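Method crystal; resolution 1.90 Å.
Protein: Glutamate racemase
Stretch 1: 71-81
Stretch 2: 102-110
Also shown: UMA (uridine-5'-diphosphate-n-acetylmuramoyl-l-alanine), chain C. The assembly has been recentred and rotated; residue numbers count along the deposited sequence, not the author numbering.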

# COMPACT_ATOMS: atom_id res chain seq x y z
N ARG A 71 -8.32 -8.43 -12.29
CA ARG A 71 -9.12 -7.96 -11.16
C ARG A 71 -8.95 -6.47 -10.89
O ARG A 71 -9.94 -5.75 -10.76
N VAL A 72 -7.70 -6.01 -10.81
CA VAL A 72 -7.46 -4.60 -10.54
C VAL A 72 -7.98 -3.72 -11.69
O VAL A 72 -8.52 -2.64 -11.45
N VAL A 73 -7.82 -4.18 -12.92
CA VAL A 73 -8.31 -3.43 -14.07
C VAL A 73 -9.85 -3.34 -13.97
O VAL A 73 -10.43 -2.30 -14.25
N ALA A 74 -10.50 -4.43 -13.58
CA ALA A 74 -11.96 -4.44 -13.45
C ALA A 74 -12.42 -3.50 -12.33
O ALA A 74 -13.42 -2.80 -12.47
N ILE A 75 -11.71 -3.49 -11.21
CA ILE A 75 -12.10 -2.62 -10.12
C ILE A 75 -11.95 -1.13 -10.50
O ILE A 75 -12.83 -0.33 -10.22
N VAL A 76 -10.84 -0.77 -11.15
CA VAL A 76 -10.65 0.63 -11.53
C VAL A 76 -11.70 1.02 -12.58
O VAL A 76 -12.16 2.15 -12.64
N THR A 77 -12.08 0.06 -13.41
CA THR A 77 -13.09 0.31 -14.43
C THR A 77 -14.42 0.64 -13.76
O THR A 77 -15.12 1.58 -14.16
N ALA A 78 -14.76 -0.12 -12.72
CA ALA A 78 -16.00 0.09 -11.99
C ALA A 78 -15.98 1.43 -11.26
O ALA A 78 -16.98 2.14 -11.25
N VAL A 79 -14.85 1.77 -10.66
CA VAL A 79 -14.77 3.05 -9.97
C VAL A 79 -14.97 4.19 -10.97
O VAL A 79 -15.73 5.12 -10.70
N GLN A 80 -14.31 4.09 -12.12
CA GLN A 80 -14.40 5.11 -13.17
C GLN A 80 -15.84 5.34 -13.63
O GLN A 80 -16.17 6.42 -14.13
N GLU A 81 -16.67 4.32 -13.48
CA GLU A 81 -18.07 4.43 -13.88
C GLU A 81 -18.84 5.28 -12.88
O GLU A 81 -19.76 6.00 -13.25
N ALA A 102 -1.10 -2.64 -17.86
CA ALA A 102 -2.49 -2.84 -18.26
C ALA A 102 -3.38 -1.66 -17.91
O ALA A 102 -4.26 -1.28 -18.69
N LEU A 103 -3.16 -1.09 -16.73
CA LEU A 103 -3.95 0.06 -16.28
C LEU A 103 -3.64 1.31 -17.09
O LEU A 103 -4.53 2.08 -17.43
N ARG A 104 -2.36 1.51 -17.39
CA ARG A 104 -1.96 2.69 -18.15
C ARG A 104 -2.41 2.61 -19.59
O ARG A 104 -2.56 3.63 -20.25
N GLU A 105 -2.64 1.40 -20.08
CA GLU A 105 -3.10 1.21 -21.45
C GLU A 105 -4.61 1.47 -21.53
O GLU A 105 -5.08 2.13 -22.46
N LYS A 106 -5.36 0.97 -20.56
CA LYS A 106 -6.80 1.15 -20.59
C LYS A 106 -7.31 2.54 -20.22
O LYS A 106 -8.28 3.02 -20.81
N PHE A 107 -6.66 3.20 -19.26
CA PHE A 107 -7.13 4.50 -18.82
C PHE A 107 -6.35 5.71 -19.30
O PHE A 107 -5.17 5.62 -19.63
N ASP A 108 -7.04 6.84 -19.34
CA ASP A 108 -6.44 8.09 -19.79
C ASP A 108 -6.25 9.09 -18.67
O ASP A 108 -6.45 10.30 -18.84
N PHE A 109 -5.88 8.58 -17.52
CA PHE A 109 -5.58 9.41 -16.37
C PHE A 109 -4.32 8.78 -15.82
O PHE A 109 -4.09 7.57 -15.99
N PRO A 110 -3.45 9.58 -15.20
CA PRO A 110 -2.21 9.00 -14.66
C PRO A 110 -2.45 7.95 -13.58
O PRO A 110 -3.39 8.05 -12.79

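What fills the apolar centre? V76 points toward the second stretch in the t rotamer, and its two methyls part company: CG2 lies 3.9 Å from L103 CD2, while CG1 sits over one face of the F107 ring, 3.7 Å from its centroid, a CH-pi contact. V76 CG1 also meets the edge of the F109 ring, 3.7 Å from F109 CZ. F107 (chi1 m) and F109 (chi1 p) both point toward the helix.

How does L103 reach in? Its CA-to-CB bond runs sideways, but the m, t rotamer brings its end nearer, with CD1 4.0 Å from V72 CG1 and CD2 3.8 Å from V73 CG2. V73, also t, spreads further: CG2 is 3.9 Å from A102 CB, and CG1 is 3.7 Å from K106 CD.

What holds the polar edge? K106, extended with every chi t, donates from NZ to T77 OG1 at 2.8 Å. T77, in m, donates from OG1 to V73 O at 2.6 Å, so its hydroxyl serves both ways.

Where do water and ligand enter? Water 1 accepts from Q80 NE2 (2.9 Å) and D108 N (2.8 Å), bridging the stretches. R104 faces elsewhere, its NH1 and NH2 donating to UMA O20 (3.0 Å) and O19 (2.6 Å), respectively.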

# COMPACT_ATOMS: atom_id res chain seq x y z
CB ARG A 71 -8.76 -8.77 -9.91
CG ARG A 71 -9.56 -8.41 -8.66
CD ARG A 71 -11.05 -8.70 -8.82
NE ARG A 71 -11.75 -8.48 -7.55
CZ ARG A 71 -13.07 -8.52 -7.41
NH1 ARG A 71 -13.86 -8.77 -8.45
NH2 ARG A 71 -13.61 -8.30 -6.21
CB VAL A 72 -5.96 -4.33 -10.29
CG1 VAL A 72 -5.74 -2.85 -10.02
CG2 VAL A 72 -5.49 -5.16 -9.09
CB VAL A 73 -7.91 -4.09 -15.41
CG1 VAL A 73 -8.69 -3.46 -16.57
CG2 VAL A 73 -6.42 -3.91 -15.65
CB ALA A 74 -12.47 -5.85 -13.20
CB ILE A 75 -11.30 -2.93 -8.82
CG1 ILE A 75 -11.72 -4.31 -8.29
CG2 ILE A 75 -11.55 -1.85 -7.77
CD1 ILE A 75 -10.88 -4.82 -7.12
CB VAL A 76 -9.24 0.89 -12.11
CG1 VAL A 76 -9.13 2.35 -12.58
CG2 VAL A 76 -8.18 0.60 -11.04
CB THR A 77 -13.25 -0.92 -15.33
OG1 THR A 77 -12.02 -1.16 -16.01
CG2 THR A 77 -14.36 -0.71 -16.36
CB ALA A 78 -16.23 -1.05 -10.99
CB VAL A 79 -13.40 3.25 -9.27
CG1 VAL A 79 -13.35 4.63 -8.65
CG2 VAL A 79 -13.21 2.18 -8.19
CB GLN A 80 -13.54 4.73 -14.38
CG GLN A 80 -13.66 5.72 -15.53
CD GLN A 80 -12.77 5.40 -16.70
OE1 GLN A 80 -12.95 4.37 -17.37
NE2 GLN A 80 -11.81 6.27 -16.97
CB GLU A 81 -18.70 3.05 -14.00
CG GLU A 81 -18.41 2.36 -15.30
CD GLU A 81 -18.93 3.15 -16.49
OE1 GLU A 81 -20.12 3.51 -16.49
OE2 GLU A 81 -18.14 3.40 -17.43
CB ALA A 102 -3.02 -4.12 -17.62
CB LEU A 103 -3.69 0.33 -14.80
CG LEU A 103 -4.22 -0.74 -13.84
CD1 LEU A 103 -3.63 -0.51 -12.45
CD2 LEU A 103 -5.75 -0.67 -13.80
CB ARG A 104 -0.45 2.88 -18.04
CG ARG A 104 -0.03 3.41 -16.68
CD ARG A 104 1.47 3.34 -16.42
NE ARG A 104 1.77 3.92 -15.11
CZ ARG A 104 2.89 3.70 -14.42
NH1 ARG A 104 3.84 2.91 -14.90
NH2 ARG A 104 3.05 4.27 -13.24
CB GLU A 105 -2.81 -0.21 -21.93
CG GLU A 105 -3.59 -0.61 -23.19
CD GLU A 105 -3.24 0.24 -24.40
OE1 GLU A 105 -4.03 0.26 -25.37
OE2 GLU A 105 -2.16 0.88 -24.38
CB LYS A 106 -7.49 0.11 -19.69
CG LYS A 106 -9.02 0.10 -19.87
CD LYS A 106 -9.70 -1.06 -19.14
CE LYS A 106 -11.21 -1.10 -19.43
NZ LYS A 106 -11.92 -2.17 -18.66
CB PHE A 107 -7.23 4.51 -17.30
CG PHE A 107 -8.07 3.39 -16.75
CD1 PHE A 107 -7.48 2.24 -16.23
CD2 PHE A 107 -9.46 3.46 -16.82
CE1 PHE A 107 -8.26 1.17 -15.79
CE2 PHE A 107 -10.25 2.39 -16.38
CZ PHE A 107 -9.65 1.25 -15.86
CB ASP A 108 -7.26 8.68 -20.93
CG ASP A 108 -7.16 7.85 -22.18
OD1 ASP A 108 -6.02 7.63 -22.64
OD2 ASP A 108 -8.21 7.41 -22.69
CB PHE A 109 -6.73 9.43 -15.35
CG PHE A 109 -7.24 8.08 -14.96
CD1 PHE A 109 -6.49 7.24 -14.14
CD2 PHE A 109 -8.49 7.65 -15.41
CE1 PHE A 109 -6.98 5.99 -13.76
CE2 PHE A 109 -8.99 6.41 -15.04
CZ PHE A 109 -8.24 5.57 -14.21
CB PRO A 110 -1.45 10.23 -14.17
CG PRO A 110 -2.54 11.16 -13.77
CD PRO A 110 -3.55 11.01 -14.88
N1 UMA C . 7.93 5.56 -5.01
C2 UMA C . 6.95 4.64 -5.62
N3 UMA C . 6.15 5.19 -6.61
C4 UMA C . 6.20 6.52 -7.06
C5 UMA C . 7.22 7.42 -6.38
C6 UMA C . 8.01 6.90 -5.42
O2 UMA C . 6.82 3.46 -5.30
O4 UMA C . 5.43 6.89 -7.94
C1B UMA C . 8.80 4.98 -3.93
C2B UMA C . 9.99 4.26 -4.53
O2' UMA C . 10.33 2.99 -3.85
C3B UMA C . 11.15 5.20 -4.53
C4B UMA C . 10.83 5.95 -3.25
O4B UMA C . 9.41 5.95 -3.11
O3B UMA C . 12.31 4.33 -4.49
C5B UMA C . 11.26 7.36 -3.23
O5B UMA C . 10.88 7.99 -4.41
PA UMA C . 11.34 9.46 -4.81
O1A UMA C . 10.37 9.87 -5.83
O2A UMA C . 11.41 10.27 -3.64
O3A UMA C . 12.78 9.19 -5.50
PB UMA C . 13.56 7.87 -5.95
O1B UMA C . 13.86 7.00 -4.84
O2B UMA C . 14.66 8.29 -6.83
O1' UMA C . 12.44 7.22 -6.96
C1' UMA C . 12.49 7.17 -8.39
C2' UMA C . 11.14 7.40 -9.00
N2' UMA C . 10.60 8.73 -8.67
C7' UMA C . 10.45 9.69 -9.60
O7' UMA C . 10.59 9.46 -10.80
C8' UMA C . 10.08 11.09 -9.15
C3' UMA C . 10.19 6.28 -8.53
O3' UMA C . 8.88 6.40 -9.17
C4' UMA C . 10.78 4.88 -8.84
O4' UMA C . 9.93 3.86 -8.37
C5' UMA C . 12.17 4.74 -8.21
O5' UMA C . 13.02 5.85 -8.70
C6' UMA C . 12.89 3.46 -8.58
O6' UMA C . 12.95 3.32 -10.00
C18 UMA C . 8.58 6.54 -10.58
C19 UMA C . 8.22 5.26 -11.26
O18 UMA C . 8.46 5.09 -12.44
C20 UMA C . 7.57 7.71 -10.74
N4 UMA C . 7.63 4.35 -10.47
C21 UMA C . 7.06 3.07 -10.92
C22 UMA C . 6.07 3.18 -12.12
O19 UMA C . 5.41 4.24 -12.23
O20 UMA C . 5.98 2.22 -12.93
C23 UMA C . 6.35 2.39 -9.74
O HOH W 1 -9.75 6.82 -18.87